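Long-range contacts in thymidylate synthase ThyX (Streptomyces cacaoi subsp. asoensis, PDB 4P5A), which probably catalyses the FAD-dependent reductive methylation of dUMP to dTMP, using methylenetetrahydrofolate and NADPH, as a homotetramer of the ThyX family: residues Ile12-Val17 with Ala213-Thr218; Val17-Ser22 with Ala221-Val226; Asn68-Leu73 with Ala179-Arg184. All blocks are in the same frame, centred on the assembly; numbering follows the deposited sequence.

Interaction 1: residues Ile12-Val17 with Ala213-Thr218; sequences ITVELV and AEQMET
Strand 13-17 and the helical segment 213-218 run in roughly the same direction, 24° apart and 8.1 Å from axis to axis, with Val14 and Gln215 facing each other across the gap. Gln215 does most of the work. Its CG is anti to its own carbonyl carbon and the chain beyond is extended, so the amide reaches straight from the helix to the backbone at the start of the strand. There Gln215 NE2 donates to Ile12 O at 2.7 Å in a nearly straight bond (166° at the hydrogen). The acceptor lies in the plane of the Gln215 amide, whereas the donor sits above the Ile12 carbonyl plane instead of on a lone pair. On the other side of the amide, Gln215 OE1 receives a weak, bent bond from Val14 N at 3.3 Å. One side chain thus spans a backbone C=O and the N-H two residues on. NE2 also makes a weak bond back to Met211 O, one turn earlier in helix 207-223.

Next to this polar bridge Val14 points at the helix. Val14 CB rests 3.7 Å from Gln215 CB, the two side chains crossing obliquely, while Val14 CG1 meets Met216 CG at 3.9 Å, roughly at a right angle. Val14 also touches Phe72 of the next strand, and Met216 continues to Phe189 and Trp90. The contact therefore joins helix 207-223 to an outer strand by a side-chain amide laid on the backbone, with a small apolar patch beside it. Thr13, Glu15 and Val17 bond to strand 69-77, so Val14 N points the other way, toward Gln215; the strong NE2 bond fixes the amide, and the weak OE1 contact is consistent with that orientation.

Interaction 2: residues Val17-Ser22 with Ala221-Val226; sequences VDSSAS and AKLMPV
Apolar packing carries this surface contact, and no hydrogen bond crosses it. The end of strand 13-20 and the loop after it lie against the point where helix 207-223 stops and helix 225-233 begins, with Ser22 and Met224 as the nearest backbone pair, their CA atoms 4.9 Å apart. Leu223, in the last turn of the first helix, points at the strand. Its CG is anti to the carbonyl carbon, and its two methyls straddle the hydroxyl end of Ser19: Ser19 OG is 3.7 Å from Leu223 CD1 and 3.8 Å from Leu223 CD2. Met224 extends as far as SD and then bends at chi3 (68°). Met224 SD lies 3.8 Å from Ala21 CB, and the bend turns the methyl toward the Ser22 carbonyl, Met224 CE 3.6 Å from Ser22 O. Ala21 CB is thus touched by the thioether, with Leu223 CD1 more loosely placed at 4.4 Å. Met224 also touches Ala183, predicted to belong to the FAD site.

Backbone contacts fill in the rest. Ser22 CA lies 3.6 Å from Leu223 O, and Met224 CG packs over the Ser22 backbone at a similar distance.

Two polar groups find partners beyond the segments. The side chain of Ser22 leaves its backbone away from segment 221-226, and its OG accepts from Ala25 N; Val226 N donates to Asp23 OD1. Upstream, Val17 and Asp18 both face Thr71, a classic beta bulge, and Ser20 packs on Ser20 of the second subunit.

Two helix starts and one helix end thus converge here. Methyl and thioether surfaces provide the cohesion across the segments, while Ser22 caps helix 23-30 and Asp23 in turn takes Val226 N of helix 225-233.

Interaction 3: residues Asn68-Leu73 with Ala179-Arg184; sequences NSMTFL and ATCNAR. With FAD (flavin-adenine dinucleotide), chain L.
Thr71 and Thr180 face each other as a non-hydrogen-bonded antiparallel pair, side chains crossing obliquely so that the two OG1 atoms meet at 2.7 Å in a hydrogen bond. Thr180 OG1 is also bonded to His67 of the second subunit. On the opposite face of the sheet, Cys181 SG lies in the plane of the Phe72 ring at its edge, 4.0 Å from Phe72 CE2. Met70, bent at chi3, brings Met70 CE to 3.6 Å from Ala183 CA, beside that sulfur. Paired backbone bonds flank the threonines, Met70 with Cys181 and Phe72 with Ala179.

Past the strand, Asn182 N-caps helix 183-193 through OD1 to Ala185 N, while Asn182 ND2 donates to FAD N1A at 2.9 Å, almost perfectly straight (178°). Arg184, extended, grips the phosphate bearing O1P and O2P, Arg184 NH1 2.8 Å from FAD O2P; salt bridges to Glu66 and the C-terminal Pro239 carboxylate would balance its charge. Glu94 of the second subunit and Arg88 and His188 of the third also bond this FAD, so several subunits build the site.

These are the central strands of the four-stranded sheet: strand 13-20 flanks 69-77, strand 91-94 flanks 174-181, and helix 207-223 covers the Met70 and Phe72 face.

Interactions 1 and 2 follow one another along the pair formed by strand 13-20 and helix 207-223; they share Val17, and Leu16 CD2 meets Leu223 CD1 at 3.8 Å where they join. Interaction 3 lies in the same sheet one strand further in, its centre about 11 Å from that of interaction 1 and about 9 Å from that of interaction 2. Strand pairing ties them, with Glu15 N, Val17 N and Ser20 N probably bonded to the carbonyls of Leu73, Thr71 and Ser69. Interaction 3 alone holds FAD directly; the side chains of Met216 and Met224 each lie about 12 Å from a bound FAD, not necessarily the same one, although Met224 packs on Ala183 next to the adenine-binding Asn182.

Interaction 1: residues Ile12-Val17 with Ala213-Thr218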
# COMPACT_ATOMS: atom_id res chain seq x y z
N ILE B 12 2.08 18.33 -22.78
CA ILE B 12 1.67 17.46 -21.69
C ILE B 12 1.47 18.42 -20.57
O ILE B 12 2.39 19.21 -20.29
CB ILE B 12 2.85 16.63 -21.30
CG1 ILE B 12 3.36 15.75 -22.43
CG2 ILE B 12 2.40 15.69 -20.20
CD1 ILE B 12 2.55 14.67 -22.71
N THR B 13 0.29 18.48 -20.01
CA THR B 13 0.02 19.54 -19.04
C THR B 13 -0.26 19.00 -17.65
O THR B 13 -0.80 17.91 -17.48
CB THR B 13 -1.10 20.41 -19.44
OG1 THR B 13 -2.28 19.71 -19.34
CG2 THR B 13 -0.95 20.93 -20.90
N VAL B 14 0.17 19.76 -16.68
CA VAL B 14 0.04 19.42 -15.24
C VAL B 14 -0.37 20.74 -14.58
O VAL B 14 0.27 21.82 -14.79
CB VAL B 14 1.38 18.98 -14.65
CG1 VAL B 14 1.30 18.93 -13.16
CG2 VAL B 14 1.83 17.60 -15.21
N GLU B 15 -1.47 20.68 -13.83
CA GLU B 15 -1.87 21.88 -13.02
C GLU B 15 -2.04 21.41 -11.61
O GLU B 15 -2.68 20.43 -11.38
CB GLU B 15 -3.22 22.43 -13.50
CG GLU B 15 -3.14 22.96 -14.97
CD GLU B 15 -4.52 23.00 -15.66
OE1 GLU B 15 -4.58 22.60 -16.86
OE2 GLU B 15 -5.53 23.39 -14.95
N LEU B 16 -1.61 22.24 -10.63
CA LEU B 16 -1.93 21.87 -9.24
C LEU B 16 -3.40 22.34 -8.92
O LEU B 16 -3.76 23.54 -9.06
CB LEU B 16 -0.92 22.58 -8.29
CG LEU B 16 -1.20 22.36 -6.80
CD1 LEU B 16 -0.75 20.94 -6.46
CD2 LEU B 16 -0.31 23.35 -5.97
N VAL B 17 -4.27 21.41 -8.62
CA VAL B 17 -5.71 21.63 -8.37
C VAL B 17 -5.86 22.07 -6.94
O VAL B 17 -6.65 22.98 -6.66
CB VAL B 17 -6.52 20.29 -8.49
CG1 VAL B 17 -7.99 20.41 -7.96
CG2 VAL B 17 -6.43 19.69 -9.83
N ALA B 213 6.63 14.72 -14.72
CA ALA B 213 7.37 14.81 -13.45
C ALA B 213 7.99 16.22 -13.27
O ALA B 213 7.99 16.72 -12.15
CB ALA B 213 8.51 13.78 -13.43
N GLU B 214 8.58 16.81 -14.33
CA GLU B 214 9.24 18.12 -14.12
C GLU B 214 8.24 19.20 -13.74
O GLU B 214 8.52 20.06 -12.90
CB GLU B 214 10.02 18.55 -15.44
CG GLU B 214 11.17 17.62 -15.66
CD GLU B 214 11.82 17.74 -17.08
OE1 GLU B 214 11.12 18.22 -18.06
OE2 GLU B 214 13.01 17.33 -17.16
N GLN B 215 7.05 19.12 -14.27
CA GLN B 215 6.07 20.13 -13.93
C GLN B 215 5.54 19.94 -12.52
O GLN B 215 5.21 20.91 -11.84
CB GLN B 215 4.93 20.13 -14.97
CG GLN B 215 5.39 20.56 -16.40
CD GLN B 215 4.17 20.49 -17.36
OE1 GLN B 215 3.13 21.12 -17.12
NE2 GLN B 215 4.26 19.65 -18.35
N MET B 216 5.37 18.67 -12.12
CA MET B 216 4.95 18.43 -10.77
C MET B 216 6.00 18.99 -9.84
O MET B 216 5.72 19.53 -8.78
CB MET B 216 4.79 16.89 -10.53
CG MET B 216 3.49 16.45 -11.17
SD MET B 216 3.44 14.63 -10.98
CE MET B 216 1.77 14.27 -11.58
N GLU B 217 7.25 18.69 -10.12
CA GLU B 217 8.36 19.14 -9.22
C GLU B 217 8.43 20.65 -9.08
O GLU B 217 8.69 21.16 -7.99
CB GLU B 217 9.70 18.57 -9.76
CG GLU B 217 10.87 18.90 -8.80
CD GLU B 217 12.16 18.11 -9.09
OE1 GLU B 217 12.17 17.22 -9.99
OE2 GLU B 217 13.14 18.37 -8.37
N THR B 218 8.28 21.32 -10.20
CA THR B 218 8.29 22.81 -10.20
C THR B 218 7.16 23.35 -9.31
O THR B 218 7.40 24.26 -8.45
CB THR B 218 8.09 23.31 -11.64
OG1 THR B 218 9.26 22.98 -12.40
CG2 THR B 218 7.87 24.91 -11.59

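Interaction 2: residues Val17-Ser22 with Ala221-Val226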
# COMPACT_ATOMS: atom_id res chain seq x y z
N VAL B 17 -4.27 21.41 -8.62
CA VAL B 17 -5.71 21.63 -8.37
C VAL B 17 -5.86 22.07 -6.94
O VAL B 17 -6.65 22.98 -6.66
CB VAL B 17 -6.52 20.29 -8.49
CG1 VAL B 17 -7.99 20.41 -7.96
CG2 VAL B 17 -6.43 19.69 -9.83
N ASP B 18 -5.17 21.43 -6.01
CA ASP B 18 -5.30 21.83 -4.65
C ASP B 18 -4.16 21.26 -3.89
O ASP B 18 -3.49 20.36 -4.38
CB ASP B 18 -6.59 21.21 -4.06
CG ASP B 18 -6.96 21.88 -2.73
OD1 ASP B 18 -6.51 23.06 -2.46
OD2 ASP B 18 -7.63 21.18 -1.92
N SER B 19 -3.92 21.74 -2.68
CA SER B 19 -2.89 21.07 -1.87
C SER B 19 -3.04 21.43 -0.43
O SER B 19 -3.74 22.47 -0.08
CB SER B 19 -1.49 21.54 -2.32
OG SER B 19 -1.33 22.98 -2.21
N SER B 20 -2.39 20.67 0.44
CA SER B 20 -2.20 21.13 1.77
C SER B 20 -0.82 20.59 2.10
O SER B 20 -0.70 19.43 2.55
CB SER B 20 -3.28 20.51 2.66
OG SER B 20 -3.00 20.81 3.99
N ALA B 21 0.20 21.35 1.75
CA ALA B 21 1.57 20.84 1.92
C ALA B 21 2.51 21.96 2.17
O ALA B 21 2.45 23.04 1.48
CB ALA B 21 2.03 20.16 0.66
N SER B 22 3.34 21.76 3.19
CA SER B 22 4.34 22.82 3.51
C SER B 22 5.48 22.15 4.27
O SER B 22 5.32 21.05 4.81
CB SER B 22 3.67 23.86 4.43
OG SER B 22 3.36 23.26 5.71
N ALA B 221 8.01 22.52 -5.59
CA ALA B 221 9.18 23.31 -5.02
C ALA B 221 8.70 24.63 -4.47
O ALA B 221 9.30 25.16 -3.50
CB ALA B 221 10.19 23.53 -6.12
N LYS B 222 7.58 25.12 -4.99
CA LYS B 222 6.96 26.34 -4.42
C LYS B 222 6.25 26.07 -3.16
O LYS B 222 6.23 26.96 -2.28
CB LYS B 222 5.97 26.98 -5.45
CG LYS B 222 6.64 27.49 -6.59
CD LYS B 222 5.57 27.78 -7.74
CE LYS B 222 6.34 27.90 -9.07
NZ LYS B 222 5.49 28.06 -10.35
N LEU B 223 5.65 24.88 -2.99
CA LEU B 223 4.96 24.62 -1.74
C LEU B 223 5.90 24.19 -0.62
O LEU B 223 5.63 24.46 0.56
CB LEU B 223 3.99 23.40 -1.95
CG LEU B 223 3.02 23.66 -3.07
CD1 LEU B 223 2.14 22.30 -3.23
CD2 LEU B 223 2.05 24.68 -2.60
N MET B 224 7.00 23.47 -0.98
CA MET B 224 7.86 22.91 0.05
C MET B 224 9.30 23.13 -0.35
O MET B 224 10.04 22.19 -0.64
CB MET B 224 7.59 21.38 0.14
CG MET B 224 6.07 21.12 0.66
SD MET B 224 5.75 19.32 0.92
CE MET B 224 6.77 18.82 2.33
N PRO B 225 9.71 24.37 -0.35
CA PRO B 225 11.06 24.67 -0.87
C PRO B 225 12.20 24.09 -0.07
O PRO B 225 13.21 23.67 -0.73
CB PRO B 225 11.12 26.22 -0.87
CG PRO B 225 10.11 26.65 0.22
CD PRO B 225 8.99 25.57 0.13
N VAL B 226 12.09 23.97 1.25
CA VAL B 226 13.25 23.45 1.98
C VAL B 226 13.36 21.93 1.70
O VAL B 226 14.48 21.40 1.58
CB VAL B 226 13.01 23.69 3.51
CG1 VAL B 226 14.11 23.03 4.40
CG2 VAL B 226 12.88 25.23 3.79

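Interaction 3: residues Asn68-Leu73 with Ala179-Arg184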
# COMPACT_ATOMS: atom_id res chain seq x y z
N ASN B 68 0.76 15.31 4.32
CA ASN B 68 0.38 16.41 3.46
C ASN B 68 -0.28 15.89 2.25
O ASN B 68 -0.29 14.65 2.09
CB ASN B 68 1.62 17.26 3.05
CG ASN B 68 2.80 16.40 2.57
OD1 ASN B 68 3.90 16.25 3.25
ND2 ASN B 68 2.61 15.86 1.49
N SER B 69 -0.71 16.74 1.34
CA SER B 69 -1.34 16.22 0.12
C SER B 69 -1.19 17.23 -1.01
O SER B 69 -1.21 18.48 -0.75
CB SER B 69 -2.80 15.98 0.42
OG SER B 69 -3.46 15.48 -0.72
N MET B 70 -1.09 16.72 -2.21
CA MET B 70 -1.11 17.60 -3.39
C MET B 70 -1.98 16.94 -4.44
O MET B 70 -1.82 15.72 -4.65
CB MET B 70 0.31 17.71 -3.96
CG MET B 70 1.18 18.72 -3.10
SD MET B 70 2.95 18.48 -3.56
CE MET B 70 3.44 16.90 -2.65
N THR B 71 -2.80 17.71 -5.13
CA THR B 71 -3.63 17.02 -6.19
C THR B 71 -3.34 17.71 -7.50
O THR B 71 -3.44 18.94 -7.59
CB THR B 71 -5.11 17.19 -5.90
OG1 THR B 71 -5.47 16.48 -4.65
CG2 THR B 71 -6.04 16.71 -7.06
N PHE B 72 -3.00 16.93 -8.51
CA PHE B 72 -2.67 17.47 -9.84
C PHE B 72 -3.73 17.08 -10.85
O PHE B 72 -4.20 15.92 -10.85
CB PHE B 72 -1.35 16.89 -10.33
CG PHE B 72 -0.17 17.32 -9.50
CD1 PHE B 72 0.34 18.62 -9.67
CD2 PHE B 72 0.36 16.47 -8.55
CE1 PHE B 72 1.47 19.05 -8.92
CE2 PHE B 72 1.47 16.89 -7.78
CZ PHE B 72 1.99 18.18 -7.97
N LEU B 73 -3.99 17.96 -11.79
CA LEU B 73 -4.75 17.62 -13.00
C LEU B 73 -3.73 17.42 -14.09
O LEU B 73 -2.93 18.35 -14.43
CB LEU B 73 -5.67 18.83 -13.42
CG LEU B 73 -6.53 18.68 -14.73
CD1 LEU B 73 -7.49 17.49 -14.65
CD2 LEU B 73 -7.42 20.00 -14.79
N ALA B 179 -4.45 13.19 -10.01
CA ALA B 179 -3.36 12.34 -9.41
C ALA B 179 -2.99 13.08 -8.11
O ALA B 179 -2.61 14.30 -8.12
CB ALA B 179 -2.13 12.26 -10.33
N THR B 180 -3.20 12.38 -6.98
CA THR B 180 -2.96 12.96 -5.65
C THR B 180 -1.82 12.17 -4.94
O THR B 180 -1.78 10.95 -4.99
CB THR B 180 -4.32 12.94 -4.78
OG1 THR B 180 -5.26 13.87 -5.40
CG2 THR B 180 -4.06 13.40 -3.34
N CYS B 181 -0.90 12.91 -4.29
CA CYS B 181 0.28 12.24 -3.67
C CYS B 181 0.58 13.05 -2.43
O CYS B 181 0.11 14.19 -2.30
CB CYS B 181 1.58 12.30 -4.60
SG CYS B 181 1.92 13.91 -5.15
N ASN B 182 1.24 12.41 -1.49
CA ASN B 182 1.94 13.18 -0.45
C ASN B 182 3.40 13.42 -0.93
O ASN B 182 3.84 12.85 -1.96
CB ASN B 182 1.86 12.51 0.92
CG ASN B 182 2.49 11.11 0.93
OD1 ASN B 182 3.65 10.96 0.50
ND2 ASN B 182 1.73 10.05 1.38
N ALA B 183 4.14 14.25 -0.18
CA ALA B 183 5.46 14.62 -0.69
C ALA B 183 6.43 13.43 -0.72
O ALA B 183 7.34 13.38 -1.57
CB ALA B 183 6.08 15.71 0.25
N ARG B 184 6.27 12.43 0.18
CA ARG B 184 7.16 11.25 0.16
C ARG B 184 6.89 10.47 -1.13
O ARG B 184 7.87 10.04 -1.82
CB ARG B 184 6.90 10.41 1.43
CG ARG B 184 8.12 9.42 1.59
CD ARG B 184 7.69 8.33 2.60
NE ARG B 184 8.92 7.58 2.95
CZ ARG B 184 8.88 6.60 3.89
NH1 ARG B 184 10.06 5.97 4.24
NH2 ARG B 184 7.71 6.26 4.47
PA FAD L . 6.81 0.65 4.67
O1A FAD L . 6.99 -0.72 4.43
O2A FAD L . 5.59 1.02 5.39
O5B FAD L . 6.72 1.32 3.21
C5B FAD L . 7.65 0.98 2.30
C4B FAD L . 7.89 2.18 1.28
O4B FAD L . 6.61 2.17 0.60
C3B FAD L . 8.03 3.57 1.87
O3B FAD L . 9.44 3.70 2.06
C2B FAD L . 7.53 4.47 0.77
O2B FAD L . 8.49 4.56 -0.34
C1B FAD L . 6.32 3.63 0.35
N9A FAD L . 5.06 3.97 1.07
C8A FAD L . 4.24 3.10 1.74
N7A FAD L . 3.13 3.81 2.12
C5A FAD L . 3.26 5.11 1.72
C6A FAD L . 2.45 6.22 1.88
N6A FAD L . 1.25 6.16 2.45
N1A FAD L . 2.87 7.40 1.33
C2A FAD L . 4.03 7.46 0.67
N3A FAD L . 4.84 6.36 0.49
C4A FAD L . 4.48 5.18 1.04
N1 FAD L . 8.39 5.99 13.57
C2 FAD L . 7.77 6.85 14.35
O2 FAD L . 6.53 6.94 14.34
N3 FAD L . 8.49 7.72 15.18
C4 FAD L . 9.86 7.74 15.18
O4 FAD L . 10.48 8.55 15.92
C4X FAD L . 10.55 6.81 14.35
N5 FAD L . 11.92 6.79 14.32
C5X FAD L . 12.55 5.76 13.62
C6 FAD L . 13.98 5.57 13.71
C7 FAD L . 14.54 4.48 13.01
C7M FAD L . 16.11 4.36 13.13
C8 FAD L . 13.80 3.56 12.25
C8M FAD L . 14.34 2.36 11.42
C9 FAD L . 12.41 3.75 12.19
C9A FAD L . 11.82 4.83 12.83
N10 FAD L . 10.40 4.95 12.80
C10 FAD L . 9.81 5.92 13.55
C1' FAD L . 9.55 4.08 11.94
C2' FAD L . 9.62 4.69 10.47
O2' FAD L . 9.05 6.03 10.38
C3' FAD L . 8.82 3.80 9.53
O3' FAD L . 7.49 3.66 10.03
C4' FAD L . 9.45 2.39 9.39
O4' FAD L . 10.84 2.52 9.24
C5' FAD L . 8.92 1.68 8.16
O5' FAD L . 9.53 2.37 6.99
P FAD L . 8.64 2.65 5.68
O1P FAD L . 7.50 3.52 5.97
O2P FAD L . 9.65 3.27 4.75
O3P FAD L . 8.20 1.19 5.25